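Local coordinates for Alpha/beta hydrolase fold protein (Chitinophaga pinensis, PDB 4PW0) that probably acts as a serine hydrolase of the alpha/beta hydrolase fold, on a substrate that is not established, at residues 51-56 against 267-272; 163-168 against 260-265. All coordinates share one frame; numbering follows the deposited sequence. Where two conformers were deposited one is given.

Contact 1 of 2, residues 51-56 against 267-272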
loop_
_atom_site.group_PDB
_atom_site.type_symbol
_atom_site.label_atom_id
_atom_site.label_comp_id
_atom_site.label_asym_id
_atom_site.label_seq_id
_atom_site.Cartn_x
_atom_site.Cartn_y
_atom_site.Cartn_z
ATOM N N ASN A 51 -13.243 -17.687 -12.053
ATOM C CA ASN A 51 -11.972 -17.561 -11.297
ATOM C C ASN A 51 -11.855 -16.250 -10.567
ATOM O O ASN A 51 -10.926 -16.036 -9.783
ATOM C CB ASN A 51 -10.805 -17.766 -12.237
ATOM C CG ASN A 51 -10.715 -19.205 -12.703
ATOM O OD1 ASN A 51 -11.211 -19.596 -13.773
ATOM N ND2 ASN A 51 -10.124 -20.050 -11.837
ATOM N N TRP A 52 -12.789 -15.307 -10.799
ATOM C CA TRP A 52 -12.849 -14.103 -9.999
ATOM C C TRP A 52 -13.297 -14.417 -8.573
ATOM O O TRP A 52 -14.242 -15.193 -8.379
ATOM C CB TRP A 52 -13.762 -13.036 -10.623
ATOM C CG TRP A 52 -13.214 -12.436 -11.870
ATOM C CD1 TRP A 52 -13.637 -12.682 -13.169
ATOM C CD2 TRP A 52 -12.141 -11.508 -11.970
ATOM N NE1 TRP A 52 -12.857 -11.988 -14.060
ATOM C CE2 TRP A 52 -11.956 -11.231 -13.350
ATOM C CE3 TRP A 52 -11.311 -10.864 -11.041
ATOM C CZ2 TRP A 52 -10.934 -10.398 -13.812
ATOM C CZ3 TRP A 52 -10.329 -10.018 -11.497
ATOM C CH2 TRP A 52 -10.140 -9.796 -12.878
ATOM N N ASP A 53 -12.670 -13.771 -7.601
ATOM C CA ASP A 53 -12.980 -13.976 -6.192
ATOM C C ASP A 53 -14.262 -13.207 -5.892
ATOM O O ASP A 53 -14.302 -11.984 -6.035
ATOM C CB ASP A 53 -11.824 -13.412 -5.381
ATOM C CG ASP A 53 -11.927 -13.636 -3.900
ATOM O OD1 ASP A 53 -13.018 -14.011 -3.366
ATOM O OD2 ASP A 53 -10.852 -13.445 -3.255
ATOM N N PRO A 54 -15.325 -13.947 -5.467
ATOM C CA PRO A 54 -16.555 -13.221 -5.130
ATOM C C PRO A 54 -16.419 -12.173 -4.039
ATOM O O PRO A 54 -17.097 -11.151 -4.093
ATOM C CB PRO A 54 -17.504 -14.337 -4.657
ATOM C CG PRO A 54 -16.662 -15.476 -4.284
ATOM C CD PRO A 54 -15.413 -15.390 -5.157
ATOM N N LEU A 55 -15.482 -12.337 -3.096
ATOM C CA LEU A 55 -15.303 -11.261 -2.132
ATOM C C LEU A 55 -14.860 -9.959 -2.771
ATOM O O LEU A 55 -15.230 -8.870 -2.351
ATOM C CB LEU A 55 -14.301 -11.636 -1.039
ATOM C CG LEU A 55 -14.814 -12.381 0.144
ATOM C CD1 LEU A 55 -13.751 -12.657 1.166
ATOM C CD2 LEU A 55 -15.978 -11.653 0.801
ATOM N N ILE A 56 -14.033 -10.091 -3.817
ATOM C CA ILE A 56 -13.520 -8.927 -4.480
ATOM C C ILE A 56 -14.543 -8.319 -5.419
ATOM O O ILE A 56 -14.788 -7.096 -5.398
ATOM C CB ILE A 56 -12.212 -9.285 -5.207
ATOM C CG1 ILE A 56 -11.163 -9.701 -4.153
ATOM C CG2 ILE A 56 -11.740 -8.093 -6.005
ATOM C CD1 ILE A 56 -9.827 -10.136 -4.736
ATOM N N GLN A 267 -5.223 -13.788 -1.311
ATOM C CA GLN A 267 -4.796 -14.024 0.065
ATOM C C GLN A 267 -5.408 -13.040 1.030
ATOM O O GLN A 267 -5.745 -13.414 2.174
ATOM C CB GLN A 267 -3.278 -14.030 0.157
ATOM C CG GLN A 267 -2.791 -14.394 1.558
ATOM C CD GLN A 267 -1.359 -14.920 1.552
ATOM O OE1 GLN A 267 -0.909 -15.537 0.602
ATOM N NE2 GLN A 267 -0.650 -14.657 2.624
ATOM N N TYR A 268 -5.558 -11.769 0.608
ATOM C CA TYR A 268 -6.076 -10.711 1.450
ATOM C C TYR A 268 -7.165 -9.923 0.692
ATOM O O TYR A 268 -7.007 -8.752 0.372
ATOM C CB TYR A 268 -4.967 -9.750 1.871
ATOM C CG TYR A 268 -3.815 -10.429 2.609
ATOM C CD1 TYR A 268 -3.967 -10.919 3.895
ATOM C CD2 TYR A 268 -2.584 -10.556 2.006
ATOM C CE1 TYR A 268 -2.901 -11.539 4.534
ATOM C CE2 TYR A 268 -1.498 -11.147 2.649
ATOM C CZ TYR A 268 -1.644 -11.627 3.926
ATOM O OH TYR A 268 -0.593 -12.240 4.604
ATOM N N PRO A 269 -8.284 -10.579 0.399
ATOM C CA PRO A 269 -9.283 -9.953 -0.440
ATOM C C PRO A 269 -9.953 -8.744 0.200
ATOM O O PRO A 269 -10.304 -7.786 -0.509
ATOM C CB PRO A 269 -10.284 -11.096 -0.697
ATOM C CG PRO A 269 -10.158 -11.992 0.528
ATOM C CD PRO A 269 -8.653 -11.961 0.781
ATOM N N GLU A 270 -10.193 -8.774 1.506
ATOM C CA GLU A 270 -10.818 -7.630 2.145
ATOM C C GLU A 270 -9.887 -6.403 2.249
ATOM O O GLU A 270 -10.311 -5.246 2.086
ATOM C CB GLU A 270 -11.387 -8.023 3.498
ATOM C CG GLU A 270 -12.551 -8.982 3.334
ATOM C CD GLU A 270 -13.400 -9.133 4.563
ATOM O OE1 GLU A 270 -12.853 -9.179 5.680
ATOM O OE2 GLU A 270 -14.627 -9.223 4.379
ATOM N N LEU A 271 -8.590 -6.675 2.441
ATOM C CA LEU A 271 -7.593 -5.613 2.400
ATOM C C LEU A 271 -7.595 -4.982 0.980
ATOM O O LEU A 271 -7.597 -3.762 0.812
ATOM C CB LEU A 271 -6.230 -6.182 2.725
ATOM C CG LEU A 271 -5.016 -5.284 2.608
ATOM C CD1 LEU A 271 -5.111 -4.065 3.495
ATOM C CD2 LEU A 271 -3.734 -6.083 2.898
ATOM N N PHE A 272 -7.563 -5.860 -0.019
ATOM C CA PHE A 272 -7.572 -5.376 -1.410
ATOM C C PHE A 272 -8.793 -4.510 -1.705
ATOM O O PHE A 272 -8.673 -3.452 -2.308
ATOM C CB PHE A 272 -7.496 -6.555 -2.379
ATOM C CG PHE A 272 -7.561 -6.137 -3.814
ATOM C CD1 PHE A 272 -6.457 -5.603 -4.433
ATOM C CD2 PHE A 272 -8.740 -6.234 -4.533
ATOM C CE1 PHE A 272 -6.504 -5.197 -5.749
ATOM C CE2 PHE A 272 -8.793 -5.803 -5.852
ATOM C CZ PHE A 272 -7.685 -5.287 -6.472
#
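Pro269 meets three side chains of segment 51-56, and the contact is mainly apolar. Pro269 CG lies 3.7 Å from Leu55 CD1, while Pro269 CB is 3.8 Å from Ile56 CG1; the ring thus rests on both residues at the start of helix 54-61. Ile56 also reaches Phe272. Ile56 CG2, anti to the backbone N, meets the edge of the Phe272 ring, near the ring plane, at 3.7 Å from Phe272 CE2. The side chains of Ile56 and Phe272 cross at about a right angle.

The polar element is Asp53, the N-cap of helix 54-61. Leu55 N donates to Asp53 OD1 over 3.0 Å, from 49° out of the carboxylate plane. The second oxygen, Asp53 OD2, packs 3.5 Å from Pro269 CB and is engaged by a salt bridge to Arg183, so the carboxylate both caps the helix and holds a charge partner at the interface.

The contact sets the first turn of helix 54-61 against the first turn of helix 269-282. Arg183 of helix 171-184 touches both Leu55 and Pro269, Phe265 of helix 264-267 packs on Ile56 and Phe272, and Tyr257 of strand 252-257, at one edge of the sheet, lies against Phe272.

Contact 2 of 2, residues 163-168 against 260-265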
loop_
_atom_site.group_PDB
_atom_site.type_symbol
_atom_site.label_atom_id
_atom_site.label_comp_id
_atom_site.label_asym_id
_atom_site.label_seq_id
_atom_site.Cartn_x
_atom_site.Cartn_y
_atom_site.Cartn_z
ATOM N N LEU A 163 -2.067 -23.789 -5.388
ATOM C CA LEU A 163 -1.222 -23.254 -4.323
ATOM C C LEU A 163 0.156 -22.928 -4.871
ATOM O O LEU A 163 0.757 -21.890 -4.488
ATOM C CB LEU A 163 -1.128 -24.198 -3.148
ATOM C CG LEU A 163 -2.464 -24.466 -2.412
ATOM C CD1 LEU A 163 -2.229 -25.411 -1.256
ATOM C CD2 LEU A 163 -3.098 -23.204 -1.894
ATOM N N PHE A 164 0.654 -23.740 -5.791
ATOM C CA PHE A 164 1.978 -23.495 -6.404
ATOM C C PHE A 164 2.005 -22.181 -7.164
ATOM O O PHE A 164 2.987 -21.420 -7.084
ATOM C CB PHE A 164 2.394 -24.683 -7.297
ATOM C CG PHE A 164 3.664 -24.453 -8.080
ATOM C CD1 PHE A 164 4.870 -24.632 -7.456
ATOM C CD2 PHE A 164 3.652 -24.064 -9.374
ATOM C CE1 PHE A 164 6.041 -24.372 -8.154
ATOM C CE2 PHE A 164 4.828 -23.842 -10.090
ATOM C CZ PHE A 164 6.007 -23.990 -9.456
ATOM N N ILE A 165 0.981 -21.935 -7.973
ATOM C CA ILE A 165 0.932 -20.751 -8.773
ATOM C C ILE A 165 0.651 -19.507 -7.962
ATOM O O ILE A 165 1.146 -18.432 -8.333
ATOM C CB ILE A 165 -0.092 -20.910 -9.924
ATOM C CG1 ILE A 165 0.424 -21.946 -10.929
ATOM C CG2 ILE A 165 -0.421 -19.595 -10.600
ATOM C CD1 ILE A 165 1.635 -21.567 -11.779
ATOM N N PHE A 166 -0.223 -19.588 -6.974
ATOM C CA PHE A 166 -0.787 -18.387 -6.366
ATOM C C PHE A 166 -0.347 -18.054 -4.952
ATOM O O PHE A 166 -0.548 -16.924 -4.477
ATOM C CB PHE A 166 -2.320 -18.374 -6.428
ATOM C CG PHE A 166 -2.866 -18.244 -7.822
ATOM C CD1 PHE A 166 -2.711 -17.096 -8.560
ATOM C CD2 PHE A 166 -3.593 -19.288 -8.399
ATOM C CE1 PHE A 166 -3.253 -16.972 -9.807
ATOM C CE2 PHE A 166 -4.101 -19.178 -9.646
ATOM C CZ PHE A 166 -3.947 -18.006 -10.380
ATOM N N PHE A 167 0.225 -19.017 -4.228
ATOM C CA PHE A 167 0.457 -18.854 -2.783
ATOM C C PHE A 167 1.915 -19.112 -2.364
ATOM O O PHE A 167 2.654 -19.737 -3.119
ATOM C CB PHE A 167 -0.567 -19.690 -1.961
ATOM C CG PHE A 167 -1.959 -19.141 -2.118
ATOM C CD1 PHE A 167 -2.751 -19.501 -3.207
ATOM C CD2 PHE A 167 -2.399 -18.169 -1.254
ATOM C CE1 PHE A 167 -3.942 -18.858 -3.419
ATOM C CE2 PHE A 167 -3.612 -17.537 -1.476
ATOM C CZ PHE A 167 -4.362 -17.897 -2.560
ATOM N N GLU A 168 2.258 -18.623 -1.181
ATOM C CA GLU A 168 3.549 -18.882 -0.577
ATOM C C GLU A 168 3.568 -20.259 0.065
ATOM O O GLU A 168 2.558 -20.976 0.074
ATOM C CB GLU A 168 3.918 -17.762 0.404
ATOM C CG GLU A 168 5.001 -16.815 -0.094
ATOM C CD GLU A 168 6.414 -17.392 -0.149
ATOM O OE1 GLU A 168 7.384 -16.639 -0.448
ATOM O OE2 GLU A 168 6.604 -18.607 0.156
ATOM N N ALA A 260 3.038 -13.574 0.865
ATOM C CA ALA A 260 2.090 -13.803 -0.201
ATOM C C ALA A 260 2.813 -13.898 -1.527
ATOM O O ALA A 260 4.013 -13.612 -1.618
ATOM C CB ALA A 260 1.050 -12.704 -0.191
ATOM N N ALA A 261 2.085 -14.312 -2.566
ATOM C CA ALA A 261 2.734 -14.608 -3.833
ATOM C C ALA A 261 1.892 -14.053 -4.962
ATOM O O ALA A 261 1.281 -12.983 -4.824
ATOM C CB ALA A 261 2.962 -16.125 -3.950
ATOM N N HIS A 262 1.896 -14.721 -6.107
ATOM C CA HIS A 262 1.228 -14.208 -7.289
ATOM C C HIS A 262 -0.267 -13.948 -7.083
ATOM O O HIS A 262 -0.820 -13.055 -7.720
ATOM C CB HIS A 262 1.503 -15.169 -8.431
ATOM C CG HIS A 262 0.861 -14.795 -9.717
ATOM N ND1 HIS A 262 1.136 -13.626 -10.393
ATOM C CD2 HIS A 262 -0.077 -15.441 -10.451
ATOM C CE1 HIS A 262 0.410 -13.582 -11.494
ATOM N NE2 HIS A 262 -0.352 -14.649 -11.525
ATOM N N GLY A 263 -0.912 -14.711 -6.196
ATOM C CA GLY A 263 -2.287 -14.497 -5.863
ATOM C C GLY A 263 -2.535 -13.612 -4.671
ATOM O O GLY A 263 -3.483 -13.822 -3.908
ATOM N N SER A 264 -1.716 -12.577 -4.500
ATOM C CA SER A 264 -1.801 -11.677 -3.372
ATOM C C SER A 264 -3.228 -11.258 -2.967
ATOM O O SER A 264 -3.610 -11.311 -1.790
ATOM C CB SER A 264 -0.963 -10.403 -3.666
ATOM O OG SER A 264 -1.469 -9.683 -4.765
ATOM N N PHE A 265 -4.008 -10.786 -3.933
ATOM C CA PHE A 265 -5.342 -10.284 -3.612
ATOM C C PHE A 265 -6.331 -11.395 -3.225
ATOM O O PHE A 265 -7.289 -11.125 -2.521
ATOM C CB PHE A 265 -5.907 -9.301 -4.642
ATOM C CG PHE A 265 -6.360 -9.822 -5.975
ATOM C CD1 PHE A 265 -6.077 -11.063 -6.485
ATOM C CD2 PHE A 265 -7.125 -8.954 -6.770
ATOM C CE1 PHE A 265 -6.533 -11.481 -7.741
ATOM C CE2 PHE A 265 -7.560 -9.372 -8.018
ATOM C CZ PHE A 265 -7.293 -10.620 -8.494
HETATM O O HOH W 1 -0.643 -15.183 -2.239
#
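The Phe166 ring carries Ile165 CG2 over the centre of one face, 3.6 Å above the plane, and has Gly263 N at its edge, in plane. His262 comes to its rim: His262 CD2 lies 3.6 Å from Phe166 CE1. The two rings are almost parallel, with planes at 12°, yet neither covers the other, the centroids being 5.6 Å apart. Beyond the two segments, His44 and Tyr266 make edge-to-face pairs with Phe166. The imidazole is also met at its edge, near its plane, by Ile165 O, 3.9 Å from His262 CG; the same oxygen sits 3.3 Å from His262 CB. His262 CG is anti to the backbone N (chi1 179°), and the side chains of Ile165 and His262 lie side by side, pointing the same way.

Phe166 O, near the end of helix 158-166, has two donors. Gly263 N bonds to it at 2.8 Å with an N-H...O angle of 145°, and a water donates to it while accepting from Ala261 N, bridging the segments a second time. Ala261 CB packs 3.5 Å from Phe167 C. At the far end Glu168 CG lies near Ala260 O, and OE1 of its carboxylate bonds Asn233.

His262 ND1 bonds Asp234 and its side chain touches Ser110, which sits in a GxSxG sequence consistent with a nucleophile elbow. This geometry is consistent with the Ser-His-Asp catalytic triad of alpha/beta hydrolases, with the end of helix 158-166 bonded to Gly263, next to His262.

How the contacts relate
The centres of the two contacts are about 12 Å apart, and both segments of contact 2 fall, in sequence, between the two of contact 1: 51-56, 163-168, 260-265, 267-272. Their later segments are nearly continuous, running from the loop after strand 252-257 through helix 264-267 into helix 269-282. They also touch directly: Ile56 CD1 lies 3.5 Å from Phe265 O, and Gln267 OE1 is 3.5 Å from Phe167 CD2. One C-terminal run therefore packs against both helix 54-61 and the end of helix 158-166, tying the segment that carries the probable catalytic histidine to two distant parts of the sequence.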